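Local coordinates for protein phosphopantothenoylcysteine decarboxylase (Cryptococcus neoformans, PDB 6EOA) that binds flavin mononucleotide and probably acts as a phosphopantothenoylcysteine decarboxylase of coenzyme A biosynthesis, within the HFCD flavoprotein superfamily, at residues F35-T41 / I63-A69; C172-T177 / G215-M219. All coordinates share one frame; numbering follows the deposited sequence.

Contact 1: F35-T41 / I63-A69; sequences FRVVLIT and IDVQVVA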
loop_
_atom_site.group_PDB
_atom_site.type_symbol
_atom_site.label_atom_id
_atom_site.label_comp_id
_atom_site.label_asym_id
_atom_site.label_seq_id
_atom_site.Cartn_x
_atom_site.Cartn_y
_atom_site.Cartn_z
ATOM N N PHE A 35 -32.403 -9.911 4.284
ATOM C CA PHE A 35 -31.338 -9.059 4.796
ATOM C C PHE A 35 -30.015 -9.502 4.195
ATOM O O PHE A 35 -29.675 -10.685 4.237
ATOM C CB PHE A 35 -31.283 -9.118 6.323
ATOM C CG PHE A 35 -30.328 -8.135 6.938
ATOM C CD1 PHE A 35 -29.148 -8.564 7.525
ATOM C CD2 PHE A 35 -30.614 -6.780 6.935
ATOM C CE1 PHE A 35 -28.273 -7.656 8.099
ATOM C CE2 PHE A 35 -29.743 -5.871 7.504
ATOM C CZ PHE A 35 -28.572 -6.310 8.086
ATOM N N ARG A 36 -29.271 -8.555 3.635
ATOM C CA ARG A 36 -28.074 -8.887 2.872
ATOM C C ARG A 36 -26.801 -8.397 3.555
ATOM O O ARG A 36 -26.621 -7.200 3.787
ATOM C CB ARG A 36 -28.184 -8.310 1.461
ATOM C CG ARG A 36 -29.335 -8.918 0.671
ATOM C CD ARG A 36 -29.654 -8.146 -0.594
ATOM N NE ARG A 36 -30.520 -8.923 -1.476
ATOM C CZ ARG A 36 -31.848 -8.851 -1.491
ATOM N NH1 ARG A 36 -32.488 -8.026 -0.670
ATOM N NH2 ARG A 36 -32.540 -9.606 -2.336
ATOM N N VAL A 37 -25.925 -9.344 3.876
ATOM C CA VAL A 37 -24.688 -9.049 4.581
ATOM C C VAL A 37 -23.486 -9.344 3.704
ATOM O O VAL A 37 -23.380 -10.427 3.133
ATOM C CB VAL A 37 -24.562 -9.870 5.886
ATOM C CG1 VAL A 37 -23.338 -9.437 6.668
ATOM C CG2 VAL A 37 -25.803 -9.721 6.736
ATOM N N VAL A 38 -22.588 -8.373 3.592
ATOM C CA VAL A 38 -21.289 -8.619 2.991
ATOM C C VAL A 38 -20.265 -8.837 4.096
ATOM O O VAL A 38 -20.056 -7.968 4.944
ATOM C CB VAL A 38 -20.839 -7.460 2.081
ATOM C CG1 VAL A 38 -19.358 -7.588 1.750
ATOM C CG2 VAL A 38 -21.670 -7.430 0.812
ATOM N N LEU A 39 -19.642 -10.008 4.099
ATOM C CA LEU A 39 -18.587 -10.295 5.062
ATOM C C LEU A 39 -17.216 -10.027 4.446
ATOM O O LEU A 39 -16.855 -10.628 3.436
ATOM C CB LEU A 39 -18.674 -11.741 5.544
ATOM C CG LEU A 39 -17.531 -12.212 6.449
ATOM C CD1 LEU A 39 -17.603 -11.557 7.832
ATOM C CD2 LEU A 39 -17.521 -13.732 6.562
ATOM N N ILE A 40 -16.463 -9.107 5.041
ATOM C CA ILE A 40 -15.093 -8.870 4.610
ATOM C C ILE A 40 -14.141 -9.570 5.565
ATOM O O ILE A 40 -14.163 -9.320 6.771
ATOM C CB ILE A 40 -14.743 -7.370 4.545
ATOM C CG1 ILE A 40 -15.660 -6.643 3.564
ATOM C CG2 ILE A 40 -13.296 -7.184 4.107
ATOM C CD1 ILE A 40 -15.368 -5.153 3.455
ATOM N N THR A 41 -13.324 -10.468 5.023
ATOM C CA THR A 41 -12.337 -11.192 5.818
ATOM C C THR A 41 -10.943 -10.724 5.430
ATOM O O THR A 41 -10.636 -10.590 4.246
ATOM C CB THR A 41 -12.446 -12.719 5.627
ATOM O OG1 THR A 41 -11.986 -13.081 4.318
ATOM C CG2 THR A 41 -13.891 -13.177 5.796
ATOM N N ILE A 63 -31.593 -14.228 5.837
ATOM C CA ILE A 63 -30.320 -13.548 5.653
ATOM C C ILE A 63 -29.517 -14.198 4.534
ATOM O O ILE A 63 -29.371 -15.421 4.493
ATOM C CB ILE A 63 -29.477 -13.557 6.952
ATOM C CG1 ILE A 63 -30.258 -12.927 8.111
ATOM C CG2 ILE A 63 -28.147 -12.835 6.740
ATOM C CD1 ILE A 63 -29.543 -13.001 9.447
ATOM N N ASP A 64 -29.006 -13.374 3.623
ATOM C CA ASP A 64 -28.063 -13.835 2.610
ATOM C C ASP A 64 -26.691 -13.235 2.878
ATOM O O ASP A 64 -26.579 -12.153 3.457
ATOM C CB ASP A 64 -28.529 -13.467 1.201
ATOM C CG ASP A 64 -29.734 -14.276 0.757
ATOM O OD1 ASP A 64 -29.919 -15.411 1.255
ATOM O OD2 ASP A 64 -30.498 -13.774 -0.093
ATOM N N VAL A 65 -25.645 -13.936 2.457
ATOM C CA VAL A 65 -24.292 -13.467 2.704
ATOM C C VAL A 65 -23.421 -13.555 1.456
ATOM O O VAL A 65 -23.469 -14.534 0.710
ATOM C CB VAL A 65 -23.627 -14.257 3.862
ATOM C CG1 VAL A 65 -23.617 -15.753 3.570
ATOM C CG2 VAL A 65 -22.224 -13.742 4.131
ATOM N N GLN A 66 -22.650 -12.500 1.221
ATOM C CA GLN A 66 -21.593 -12.533 0.226
ATOM C C GLN A 66 -20.270 -12.251 0.929
ATOM O O GLN A 66 -20.228 -11.528 1.924
ATOM C CB GLN A 66 -21.855 -11.524 -0.892
ATOM C CG GLN A 66 -22.967 -11.950 -1.843
ATOM C CD GLN A 66 -22.727 -13.328 -2.433
ATOM O OE1 GLN A 66 -21.670 -13.595 -3.010
ATOM N NE2 GLN A 66 -23.708 -14.213 -2.288
ATOM N N VAL A 67 -19.193 -12.834 0.418
ATOM C CA VAL A 67 -17.906 -12.762 1.095
ATOM C C VAL A 67 -16.850 -12.056 0.251
ATOM O O VAL A 67 -16.675 -12.367 -0.926
ATOM C CB VAL A 67 -17.396 -14.167 1.454
ATOM C CG1 VAL A 67 -16.027 -14.093 2.128
ATOM C CG2 VAL A 67 -18.404 -14.880 2.341
ATOM N N VAL A 68 -16.152 -11.106 0.866
ATOM C CA VAL A 68 -15.001 -10.465 0.241
ATOM C C VAL A 68 -13.737 -10.809 1.012
ATOM O O VAL A 68 -13.634 -10.529 2.206
ATOM C CB VAL A 68 -15.160 -8.939 0.183
ATOM C CG1 VAL A 68 -13.870 -8.288 -0.325
ATOM C CG2 VAL A 68 -16.346 -8.570 -0.693
ATOM N N ALA A 69 -12.779 -11.426 0.333
ATOM C CA ALA A 69 -11.547 -11.849 0.981
ATOM C C ALA A 69 -10.358 -11.052 0.467
ATOM O O ALA A 69 -10.138 -10.960 -0.736
ATOM C CB ALA A 69 -11.316 -13.337 0.761
#

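Contact 2: C172-T177 / G215-M219; sequences CPAMNT and GPGKM. With FMN (flavin mononucleotide), chain B.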
loop_
_atom_site.group_PDB
_atom_site.type_symbol
_atom_site.label_atom_id
_atom_site.label_comp_id
_atom_site.label_asym_id
_atom_site.label_seq_id
_atom_site.Cartn_x
_atom_site.Cartn_y
_atom_site.Cartn_z
ATOM N N CYS A 172 -14.445 -5.733 13.314
ATOM C CA CYS A 172 -14.009 -6.598 14.399
ATOM C C CYS A 172 -12.504 -6.785 14.359
ATOM O O CYS A 172 -12.008 -7.714 13.725
ATOM C CB CYS A 172 -14.711 -7.952 14.323
ATOM S SG CYS A 172 -16.499 -7.836 14.053
ATOM N N PRO A 173 -11.769 -5.891 15.037
ATOM C CA PRO A 173 -10.306 -5.980 15.059
ATOM C C PRO A 173 -9.850 -7.320 15.622
ATOM O O PRO A 173 -10.457 -7.840 16.559
ATOM C CB PRO A 173 -9.890 -4.821 15.971
ATOM C CG PRO A 173 -11.053 -3.873 15.940
ATOM C CD PRO A 173 -12.265 -4.747 15.821
ATOM N N ALA A 174 -8.803 -7.880 15.029
ATOM C CA ALA A 174 -8.278 -9.170 15.448
ATOM C C ALA A 174 -6.798 -9.231 15.126
ATOM O O ALA A 174 -6.410 -9.346 13.963
ATOM C CB ALA A 174 -9.016 -10.301 14.768
ATOM N N MET A 175 -5.971 -9.148 16.160
ATOM C CA MET A 175 -4.539 -9.044 15.948
ATOM C C MET A 175 -3.751 -9.451 17.181
ATOM O O MET A 175 -4.309 -9.588 18.273
ATOM C CB MET A 175 -4.172 -7.612 15.531
ATOM C CG MET A 175 -4.533 -6.537 16.549
ATOM S SD MET A 175 -4.470 -4.863 15.866
ATOM C CE MET A 175 -6.028 -4.804 14.981
ATOM N N ASN A 176 -2.453 -9.662 16.989
ATOM C CA ASN A 176 -1.545 -9.898 18.096
ATOM C C ASN A 176 -1.672 -8.742 19.075
ATOM O O ASN A 176 -1.852 -7.595 18.661
ATOM C CB ASN A 176 -0.107 -10.045 17.601
ATOM C CG ASN A 176 0.890 -10.151 18.735
ATOM O OD1 ASN A 176 1.512 -9.163 19.120
ATOM N ND2 ASN A 176 1.042 -11.351 19.279
ATOM N N THR A 177 -1.599 -9.045 20.366
ATOM C CA THR A 177 -1.895 -8.048 21.382
ATOM C C THR A 177 -0.956 -6.848 21.303
ATOM O O THR A 177 -1.356 -5.724 21.591
ATOM C CB THR A 177 -1.842 -8.656 22.806
ATOM O OG1 THR A 177 -2.007 -7.616 23.777
ATOM C CG2 THR A 177 -0.522 -9.376 23.045
ATOM N N GLY A 215 -3.989 -10.084 27.440
ATOM C CA GLY A 215 -3.709 -9.993 26.020
ATOM C C GLY A 215 -4.924 -9.626 25.186
ATOM O O GLY A 215 -5.539 -10.495 24.562
ATOM N N PRO A 216 -5.284 -8.333 25.172
ATOM C CA PRO A 216 -6.371 -7.856 24.311
ATOM C C PRO A 216 -5.974 -7.897 22.840
ATOM O O PRO A 216 -4.872 -7.472 22.496
ATOM C CB PRO A 216 -6.586 -6.415 24.779
ATOM C CG PRO A 216 -5.266 -6.010 25.346
ATOM C CD PRO A 216 -4.710 -7.251 25.990
ATOM N N GLY A 217 -6.859 -8.404 21.987
ATOM C CA GLY A 217 -6.581 -8.468 20.564
ATOM C C GLY A 217 -7.335 -9.570 19.843
ATOM O O GLY A 217 -7.511 -9.514 18.624
ATOM N N LYS A 218 -7.772 -10.577 20.593
ATOM C CA LYS A 218 -8.530 -11.683 20.022
ATOM C C LYS A 218 -9.879 -11.190 19.521
ATOM O O LYS A 218 -10.550 -10.409 20.193
ATOM C CB LYS A 218 -8.717 -12.801 21.054
ATOM C CG LYS A 218 -9.534 -13.987 20.562
ATOM C CD LYS A 218 -9.273 -15.227 21.411
ATOM C CE LYS A 218 -9.409 -16.498 20.588
ATOM N NZ LYS A 218 -8.228 -17.389 20.763
ATOM N N MET A 219 -10.266 -11.640 18.332
ATOM C CA MET A 219 -11.526 -11.226 17.731
ATOM C C MET A 219 -12.712 -11.584 18.616
ATOM O O MET A 219 -12.677 -12.576 19.350
ATOM C CB MET A 219 -11.701 -11.872 16.357
ATOM C CG MET A 219 -12.852 -11.298 15.541
ATOM S SD MET A 219 -13.097 -12.165 13.982
ATOM C CE MET A 219 -13.465 -13.815 14.580
HETATM N N1 FMN B . -2.253 -9.423 11.306
HETATM C C2 FMN B . -3.247 -9.057 12.193
HETATM O O2 FMN B . -3.584 -7.875 12.276
HETATM N N3 FMN B . -3.851 -10.017 12.986
HETATM C C4 FMN B . -3.468 -11.342 12.898
HETATM O O4 FMN B . -4.015 -12.187 13.606
HETATM C C4A FMN B . -2.467 -11.714 12.001
HETATM N N5 FMN B . -2.072 -13.035 11.899
HETATM C C5A FMN B . -1.081 -13.394 11.003
HETATM C C6 FMN B . -0.684 -14.725 10.893
HETATM C C7 FMN B . 0.312 -15.088 9.993
HETATM C C7M FMN B . 0.741 -16.524 9.880
HETATM C C8 FMN B . 0.913 -14.114 9.199
HETATM C C8M FMN B . 1.992 -14.480 8.223
HETATM C C9 FMN B . 0.516 -12.788 9.308
HETATM C C9A FMN B . -0.478 -12.424 10.208
HETATM N N10 FMN B . -0.874 -11.102 10.311
HETATM C C10 FMN B . -1.862 -10.743 11.206
HETATM C "C1'" FMN B . -0.225 -10.052 9.458
HETATM C "C2'" FMN B . -1.075 -9.791 8.219
HETATM O "O2'" FMN B . -1.505 -11.006 7.636
HETATM C "C3'" FMN B . -0.286 -8.982 7.200
HETATM O "O3'" FMN B . -0.087 -7.691 7.732
HETATM C "C4'" FMN B . -1.042 -8.897 5.879
HETATM O "O4'" FMN B . -0.193 -8.419 4.858
HETATM C "C5'" FMN B . -2.245 -7.976 6.025
HETATM O "O5'" FMN B . -3.066 -8.092 4.885
HETATM P P FMN B . -4.615 -7.640 4.956
HETATM O O1P FMN B . -4.678 -6.129 4.949
HETATM O O2P FMN B . -5.293 -8.157 6.206
HETATM O O3P FMN B . -5.317 -8.196 3.746
#

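Contact 1: F35-T41 / I63-A69
Phe35 to Thr41 pair one for one with Ile63 to Ala69 as two neighbouring parallel strands. Six backbone hydrogen bonds join them. The first runs from Asp64 N to Phe35 O at 2.8 Å, the last from Thr41 N to Val68 O at 2.8 Å. Between them, Val37 and Leu39 each give and take one bond. Weaker CA-H...O contacts fill in the ladder, such as Val65 CA to Val37 O at 3.2 Å.

Apolar contacts follow on both faces. On one face, Val37 CG2 meets Ile63 CG2 at 3.9 Å, with the two side chains crossing at a slant. The Val37 chi1 of -174° sets CG2 beside the backbone N, from where it makes this contact. Leu39 and Val67 lie further along and also touch Val54 of helix 50-59. On the other face, Val38 CG1 reaches Val68 CG2 at 4.0 Å. Ile40 lies beside Val68 and points the same way.

Two polar ends find partners outside the pair. Thr41 OG1 sits 3.6 Å from Ala69 CB, but its hydrogen bonds go to Tyr77 and Ser73. The end of Gln66 leads away, and its OE1 bonds to Trp106.

Helix 50-59 links the strands, so this is the first beta-alpha-beta unit of the Rossmann-like flavoprotein fold.

Contact 2: C172-T177 / G215-M219
Ala174 and Met175 run past Gly217 to Met219 with the two segments nearly antiparallel, their end-to-end directions 159° apart. One backbone hydrogen bond joins them, from Met175 N to Gly217 O at 2.9 Å. The hydrogen bond is fairly straight, but the donor lies 31° off the carbonyl plane. Ala174 CA makes a CA-H...O contact to Gly217 O at 3.3 Å. In return, Gly217 CA lies 3.4 Å from Met175 O in a second CA-H...O contact, and the two chains pass close together there.

At one end, Ala174 CB presses on Met219 CB at 3.5 Å, tighter than usual van der Waals contact. Met219 CG lies anti to its backbone N (chi1 -169°) and also reaches Cys172 CB at 4.0 Å. Its side chain continues onto Ala137 and Pro138 of strand 133-139. At the other end, Thr177 and Pro216 cross at an angle. Thr177 OG1 makes a weak hydrogen bond to Pro216 O at 3.1 Å; its stronger hydrogen bond is with Gln181, outside the contact.

The flavin lies next to Ala174 and Met175. Ala174 O accepts a hydrogen bond from FMN N3 at 2.8 Å, and a weak one from Ser44 OG. Met175 CB packs 3.3 Å from FMN O2. The Ala174-Met175 peptide thus works in two directions: its carbonyl binds the imide N-H of the flavin, while its N-H is held by Gly217. This pairing should steady the peptide and may polarise it slightly, which would favour the bond to the cofactor.

Overall arrangement
Contact 1 and contact 2 reach the same parallel sheet at different places. Strand 133-139 lies between strand 35-41 of contact 1 and strand 169-173, which leads into contact 2. The centres of the two contacts are about 22 Å apart. Their nearest atoms are about 7 Å apart, so they do not touch. Both lead toward the FMN site. Contact 1 ends just before two FMN-binding regions: Gly43 and Ser44 follow strand 35-41, and Thr70 follows strand 63-69. The side chain of Ile40 stays about 8 Å from the cofactor. Contact 2 binds the flavin ring directly. Cys152 O of the second subunit adds a further hydrogen bond to FMN.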